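Local structure of beta-agarase (Persicobacter, 6AII) at residues Y116-E121 with V221-P226; H177-N182 with V264-N269. The protein probably hydrolyses agarose to release neoagarobiose, as a beta-agarase of glycoside hydrolase family 16. All blocks are in the same frame, centred on the assembly; numbering follows the deposited sequence.

In the fold
Along the chain the segments alternate: 116-121 of contact 1, 177-182 of contact 2, then 221-226 and finally 264-269. Contact 1 pairs two antiparallel strands, 118-125 and 217-225, within one sheet of the domain. Contact 2 fastens strand 173-181 of the other sheet to the long loop that runs from strand 255-259 to strand 280-287, and so from one sheet to the other. The centres are about 17 Å apart and the nearest atoms about 4 Å, without touching. Leu-276, later in that loop, ties the two together, accepting a hydrogen bond from Trp-223 and packing on Val-179. Residues distant in sequence thus join strands of both sheets to the loop that passes between them.

Contact 1: Y116-E121 with V221-P226; sequences YPVFVE and VYWKDP
Tyr-116 lays its CB over one face of the Trp-223 indole, 3.5 Å from the centroid of the five-membered ring and almost on its normal, a CH-pi contact. The backbone N of Tyr-116 lies over the same face of the indole; it is buried and has no hydrogen-bond partner in the model. The phenol itself is turned 53° from the indole and meets it obliquely. One of its faces carries Pro-226, whose compact, puckered ring sets CG 3.6 Å from Tyr-116 CZ in a second CH-pi contact, while the carbonyl oxygen of Lys-224 and CZ2 of Trp-223 lie near its edge. The Tyr-116 CG sits between the backbone N and the carbonyl carbon (chi1 72°), a crowded position that sends the ring along segment 221-226 to Pro-226. CB of Lys-224 covers one face of the Tyr-222 ring. At the edge of that ring, in its plane, Val-118 O lies 3.4 Å from Tyr-222 CD1.

Between the rings the backbones run antiparallel. Val-118 and Trp-223 exchange two hydrogen bonds, each 2.9 Å from N to O; Val-120 and Val-221 exchange a second such pair. Phe-119 and Tyr-222 form the non-hydrogen-bonded pair between them. Beyond Val-118 the strand gives way to Pro-117, joined through a cis peptide; its CA still meets Trp-223 O at 3.3 Å.

Val-118, Val-120, Val-221 and Trp-223 line one face of the sheet. Val-120 and Val-221 meet Ile-148 of the opposing sheet and the broad indole of Trp-223 meets Ile-146, while Val-118 touches Val-320 and Thr-322 of strand 312-325. Phe-119 and Tyr-222 face the N-terminal residues Val-11 to Ala-13. An antiparallel pair that turns one apolar face onto the opposing sheet is characteristic of the beta-sandwich (jelly-roll) fold of GH16 enzymes.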
loop_
_atom_site.group_PDB
_atom_site.type_symbol
_atom_site.label_atom_id
_atom_site.label_comp_id
_atom_site.label_asym_id
_atom_site.label_seq_id
_atom_site.Cartn_x
_atom_site.Cartn_y
_atom_site.Cartn_z
ATOM N N TYR A 116 6.176 15.822 -2.950
ATOM C CA TYR A 116 5.595 16.322 -4.164
ATOM C C TYR A 116 6.583 17.305 -4.815
ATOM O O TYR A 116 7.307 17.969 -4.065
ATOM C CB TYR A 116 4.293 17.086 -3.921
ATOM C CG TYR A 116 4.433 18.446 -3.277
ATOM C CD1 TYR A 116 4.567 18.552 -1.919
ATOM C CD2 TYR A 116 4.594 19.575 -4.057
ATOM C CE1 TYR A 116 4.798 19.783 -1.316
ATOM C CE2 TYR A 116 4.837 20.808 -3.466
ATOM C CZ TYR A 116 4.926 20.899 -2.102
ATOM O OH TYR A 116 5.140 22.112 -1.453
ATOM N N PRO A 117 6.540 17.457 -6.112
ATOM C CA PRO A 117 5.888 16.636 -7.138
ATOM C C PRO A 117 6.647 15.311 -7.321
ATOM O O PRO A 117 7.902 15.222 -7.543
ATOM C CB PRO A 117 5.855 17.486 -8.424
ATOM C CG PRO A 117 7.086 18.356 -8.288
ATOM C CD PRO A 117 7.368 18.489 -6.801
ATOM N N VAL A 118 5.932 14.185 -7.209
ATOM C CA VAL A 118 6.603 12.892 -7.330
ATOM C C VAL A 118 5.610 11.813 -7.779
ATOM O O VAL A 118 4.463 11.856 -7.380
ATOM C CB VAL A 118 7.232 12.492 -6.003
ATOM C CG1 VAL A 118 6.200 12.369 -4.896
ATOM C CG2 VAL A 118 8.083 11.236 -6.096
ATOM N N PHE A 119 6.091 10.905 -8.589
ATOM C CA PHE A 119 5.301 9.746 -9.038
ATOM C C PHE A 119 5.944 8.510 -8.403
ATOM O O PHE A 119 7.198 8.260 -8.567
ATOM C CB PHE A 119 5.248 9.662 -10.560
ATOM C CG PHE A 119 4.534 8.419 -11.029
ATOM C CD1 PHE A 119 3.156 8.394 -11.110
ATOM C CD2 PHE A 119 5.240 7.311 -11.481
ATOM C CE1 PHE A 119 2.498 7.251 -11.546
ATOM C CE2 PHE A 119 4.570 6.171 -11.924
ATOM C CZ PHE A 119 3.212 6.144 -11.962
ATOM N N VAL A 120 5.142 7.664 -7.699
ATOM C CA VAL A 120 5.644 6.485 -7.029
ATOM C C VAL A 120 4.834 5.282 -7.546
ATOM O O VAL A 120 3.607 5.363 -7.445
ATOM C CB VAL A 120 5.468 6.596 -5.499
ATOM C CG1 VAL A 120 5.920 5.330 -4.783
ATOM C CG2 VAL A 120 6.199 7.839 -4.968
ATOM N N GLU A 121 5.486 4.232 -7.955
ATOM C CA GLU A 121 4.747 3.075 -8.524
ATOM C C GLU A 121 5.471 1.799 -8.157
ATOM O O GLU A 121 6.711 1.714 -8.199
ATOM C CB GLU A 121 4.645 3.216 -10.024
ATOM C CG GLU A 121 3.711 2.246 -10.729
ATOM C CD GLU A 121 3.676 2.540 -12.226
ATOM O OE1 GLU A 121 4.798 2.687 -12.815
ATOM O OE2 GLU A 121 2.566 2.515 -12.821
ATOM N N VAL A 221 0.964 6.344 -7.649
ATOM C CA VAL A 221 0.316 7.645 -7.345
ATOM C C VAL A 221 1.212 8.763 -7.861
ATOM O O VAL A 221 2.418 8.661 -7.697
ATOM C CB VAL A 221 0.030 7.803 -5.851
ATOM C CG1 VAL A 221 1.297 7.917 -5.023
ATOM C CG2 VAL A 221 -0.842 9.005 -5.556
ATOM N N TYR A 222 0.573 9.781 -8.439
ATOM C CA TYR A 222 1.237 11.037 -8.716
ATOM C C TYR A 222 0.779 12.006 -7.626
ATOM O O TYR A 222 -0.361 12.442 -7.611
ATOM C CB TYR A 222 0.902 11.555 -10.119
ATOM C CG TYR A 222 1.555 12.865 -10.538
ATOM C CD1 TYR A 222 2.746 13.272 -9.948
ATOM C CD2 TYR A 222 1.001 13.624 -11.555
ATOM C CE1 TYR A 222 3.361 14.451 -10.361
ATOM C CE2 TYR A 222 1.634 14.784 -11.994
ATOM C CZ TYR A 222 2.795 15.188 -11.381
ATOM O OH TYR A 222 3.494 16.325 -11.745
ATOM N N TRP A 223 1.697 12.308 -6.726
ATOM C CA TRP A 223 1.495 13.323 -5.743
ATOM C C TRP A 223 2.032 14.646 -6.340
ATOM O O TRP A 223 3.228 14.881 -6.280
ATOM C CB TRP A 223 2.194 12.942 -4.450
ATOM C CG TRP A 223 2.161 13.917 -3.308
ATOM C CD1 TRP A 223 1.385 15.036 -3.154
ATOM C CD2 TRP A 223 3.051 13.859 -2.175
ATOM N NE1 TRP A 223 1.695 15.613 -1.934
ATOM C CE2 TRP A 223 2.733 14.951 -1.351
ATOM C CE3 TRP A 223 4.039 12.930 -1.765
ATOM C CZ2 TRP A 223 3.411 15.159 -0.130
ATOM C CZ3 TRP A 223 4.703 13.153 -0.573
ATOM C CH2 TRP A 223 4.366 14.249 0.234
ATOM N N LYS A 224 1.147 15.338 -6.989
ATOM C CA LYS A 224 1.519 16.412 -7.918
ATOM C C LYS A 224 1.805 17.720 -7.140
ATOM O O LYS A 224 2.835 18.416 -7.366
ATOM C CB LYS A 224 0.421 16.635 -8.938
ATOM C CG LYS A 224 0.683 17.820 -9.840
ATOM C CD LYS A 224 -0.358 17.908 -10.944
ATOM C CE LYS A 224 -0.189 19.081 -11.882
ATOM N NZ LYS A 224 -1.199 18.940 -12.957
ATOM N N ASP A 225 0.937 17.999 -6.182
ATOM C CA ASP A 225 1.038 19.200 -5.354
ATOM C C ASP A 225 0.244 18.917 -4.087
ATOM O O ASP A 225 -0.358 17.830 -3.943
ATOM C CB ASP A 225 0.592 20.463 -6.124
ATOM C CG ASP A 225 -0.866 20.563 -6.510
ATOM O OD1 ASP A 225 -1.728 20.468 -5.621
ATOM O OD2 ASP A 225 -1.139 20.699 -7.714
ATOM N N PRO A 226 0.277 19.838 -3.116
ATOM C CA PRO A 226 -0.315 19.530 -1.850
ATOM C C PRO A 226 -1.833 19.310 -1.906
ATOM O O PRO A 226 -2.342 18.783 -0.924
ATOM C CB PRO A 226 0.052 20.726 -0.930
ATOM C CG PRO A 226 1.340 21.208 -1.575
ATOM C CD PRO A 226 1.053 21.107 -3.045
#

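Contact 2: H177-N182 with V264-N269; sequences HHVFNN and VLDKYN
His-177 reaches from its strand with the tip of its imidazole to the main chain of Leu-265. The NE2-H points at Leu-265 O across 2.8 Å, with an angle of 165° at the hydrogen. The carbonyl oxygen lies nearly in the ring plane, and the donor in turn lies in the carbonyl plane on a lone pair, the C=O...N angle being 118°. Both flat groups are therefore well turned for the bond. What brings the tip there is the first torsion of His-177: CG stands between the backbone N and the carbonyl carbon (chi1 75°), which aims the ring across at the loop. Val-264 O also lies at the ring edge, 3.7 Å from CE1, but its hydrogen bond comes from the hydroxyl of Tyr-191.

Leu-265 offers chiefly its backbone. Its CA comes within 3.5 Å of His-177 NE2, and its CB lies a little farther from the same nitrogen, so aliphatic carbon lies beside the polar bond. Around the histidine, Pro-193 and Leu-241 add further cover.

Val-179, two residues along the strand, directs its side chain to the same side. Its CG2 lies 3.6 Å from Asp-266 OD1, a detail left doubtful by the two conformers of this valine. Asp-266 is steadied independently: OD2 binds Thr-271 and OD1 the backbone N of Tyr-270, while its carbonyl oxygen accepts from Asn-269 N to close a type I turn.

A phenylalanine in place of His-177 would probably leave the buried Leu-265 O without its donor and the loop less firmly held to the strand. One directed bond, with aliphatic neighbours, thus joins the strand to this irregular loop, and the carboxylate of Asp-266 bonds to the residues just after the turn, within the loop itself.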
loop_
_atom_site.group_PDB
_atom_site.type_symbol
_atom_site.label_atom_id
_atom_site.label_comp_id
_atom_site.label_asym_id
_atom_site.label_seq_id
_atom_site.Cartn_x
_atom_site.Cartn_y
_atom_site.Cartn_z
ATOM N N HIS A 177 -5.931 8.347 1.369
ATOM C CA HIS A 177 -4.863 9.052 2.102
ATOM C C HIS A 177 -5.459 9.477 3.445
ATOM O O HIS A 177 -6.688 9.461 3.582
ATOM C CB HIS A 177 -4.387 10.242 1.280
ATOM C CG HIS A 177 -5.333 11.404 1.292
ATOM N ND1 HIS A 177 -6.421 11.496 0.459
ATOM C CD2 HIS A 177 -5.404 12.477 2.151
ATOM C CE1 HIS A 177 -7.086 12.613 0.702
ATOM N NE2 HIS A 177 -6.491 13.232 1.802
ATOM N N HIS A 178 -4.605 9.897 4.391
ATOM C CA HIS A 178 -5.107 10.333 5.727
ATOM C C HIS A 178 -4.356 11.604 6.120
ATOM O O HIS A 178 -3.155 11.692 5.831
ATOM C CB HIS A 178 -4.865 9.288 6.810
ATOM C CG HIS A 178 -5.566 7.985 6.617
ATOM N ND1 HIS A 178 -6.603 7.633 7.422
ATOM C CD2 HIS A 178 -5.351 6.960 5.746
ATOM C CE1 HIS A 178 -7.034 6.424 7.074
ATOM N NE2 HIS A 178 -6.281 5.983 6.024
ATOM N N VAL A 179 -5.099 12.506 6.744
ATOM C CA VAL A 179 -4.438 13.533 7.542
ATOM C C VAL A 179 -5.026 13.467 8.953
ATOM O O VAL A 179 -6.238 13.392 9.169
ATOM C CB VAL A 179 -4.546 14.937 6.924
ATOM C CG1 VAL A 179 -3.726 15.052 5.655
ATOM C CG2 VAL A 179 -5.979 15.366 6.652
ATOM N N PHE A 180 -4.098 13.477 9.901
ATOM C CA PHE A 180 -4.394 13.322 11.272
ATOM C C PHE A 180 -4.318 14.678 11.989
ATOM O O PHE A 180 -3.805 15.645 11.454
ATOM C CB PHE A 180 -3.416 12.345 11.920
ATOM C CG PHE A 180 -3.497 10.943 11.338
ATOM C CD1 PHE A 180 -4.436 10.042 11.795
ATOM C CD2 PHE A 180 -2.647 10.553 10.303
ATOM C CE1 PHE A 180 -4.527 8.766 11.266
ATOM C CE2 PHE A 180 -2.740 9.271 9.777
ATOM C CZ PHE A 180 -3.705 8.396 10.238
ATOM N N ASN A 181 -4.853 14.682 13.206
ATOM C CA ASN A 181 -4.831 15.906 14.012
ATOM C C ASN A 181 -4.746 15.492 15.480
ATOM O O ASN A 181 -5.349 14.512 15.888
ATOM C CB ASN A 181 -6.082 16.737 13.737
ATOM C CG ASN A 181 -6.016 18.137 14.325
ATOM O OD1 ASN A 181 -5.022 18.834 14.163
ATOM N ND2 ASN A 181 -7.085 18.532 14.998
ATOM N N ASN A 182 -3.961 16.229 16.260
ATOM C CA ASN A 182 -3.937 16.019 17.733
ATOM C C ASN A 182 -3.515 14.598 18.107
ATOM O O ASN A 182 -4.179 13.944 18.959
ATOM C CB ASN A 182 -5.301 16.289 18.368
ATOM C CG ASN A 182 -5.644 17.756 18.382
ATOM O OD1 ASN A 182 -4.771 18.594 18.569
ATOM N ND2 ASN A 182 -6.899 18.064 18.128
ATOM N N VAL A 264 -11.185 18.128 -0.559
ATOM C CA VAL A 264 -11.295 16.654 -0.329
ATOM C C VAL A 264 -9.978 16.048 0.122
ATOM O O VAL A 264 -10.043 14.902 0.607
ATOM C CB VAL A 264 -11.825 15.939 -1.577
ATOM C CG1 VAL A 264 -13.194 16.419 -1.956
ATOM C CG2 VAL A 264 -10.847 16.002 -2.746
ATOM N N LEU A 265 -8.854 16.787 0.080
ATOM C CA LEU A 265 -7.596 16.300 0.658
ATOM C C LEU A 265 -7.498 16.562 2.156
ATOM O O LEU A 265 -6.954 15.746 2.860
ATOM C CB LEU A 265 -6.392 16.866 -0.057
ATOM C CG LEU A 265 -6.434 16.330 -1.482
ATOM C CD1 LEU A 265 -6.943 17.356 -2.475
ATOM C CD2 LEU A 265 -5.202 15.607 -1.889
ATOM N N ASP A 266 -8.101 17.670 2.590
ATOM C CA ASP A 266 -7.996 18.091 4.023
ATOM C C ASP A 266 -9.296 18.763 4.446
ATOM O O ASP A 266 -9.394 19.983 4.538
ATOM C CB ASP A 266 -6.771 18.979 4.227
ATOM C CG ASP A 266 -6.589 19.429 5.677
ATOM O OD1 ASP A 266 -7.131 18.737 6.582
ATOM O OD2 ASP A 266 -5.868 20.427 5.881
ATOM N N LYS A 267 -10.296 17.959 4.677
ATOM C CA LYS A 267 -11.660 18.431 4.779
ATOM C C LYS A 267 -11.831 19.387 5.968
ATOM O O LYS A 267 -12.577 20.359 5.838
ATOM C CB LYS A 267 -12.590 17.236 4.946
ATOM C CG LYS A 267 -14.049 17.596 5.129
ATOM C CD LYS A 267 -14.970 16.391 5.078
ATOM C CE LYS A 267 -16.429 16.794 5.197
ATOM N NZ LYS A 267 -17.350 15.633 5.039
ATOM N N TYR A 268 -11.201 19.061 7.059
ATOM C CA TYR A 268 -11.425 19.788 8.346
ATOM C C TYR A 268 -10.226 20.698 8.625
ATOM O O TYR A 268 -10.084 21.162 9.759
ATOM C CB TYR A 268 -11.655 18.783 9.467
ATOM C CG TYR A 268 -12.867 17.943 9.245
ATOM C CD1 TYR A 268 -14.140 18.461 9.372
ATOM C CD2 TYR A 268 -12.734 16.619 8.825
ATOM C CE1 TYR A 268 -15.253 17.693 9.101
ATOM C CE2 TYR A 268 -13.840 15.839 8.568
ATOM C CZ TYR A 268 -15.109 16.360 8.735
ATOM O OH TYR A 268 -16.191 15.573 8.504
ATOM N N ASN A 269 -9.378 20.915 7.632
ATOM C CA ASN A 269 -8.200 21.811 7.718
ATOM C C ASN A 269 -7.289 21.452 8.889
ATOM O O ASN A 269 -6.965 22.278 9.754
ATOM C CB ASN A 269 -8.595 23.277 7.847
ATOM C CG ASN A 269 -7.373 24.167 7.768
ATOM O OD1 ASN A 269 -6.270 23.685 7.494
ATOM N ND2 ASN A 269 -7.532 25.437 8.107
#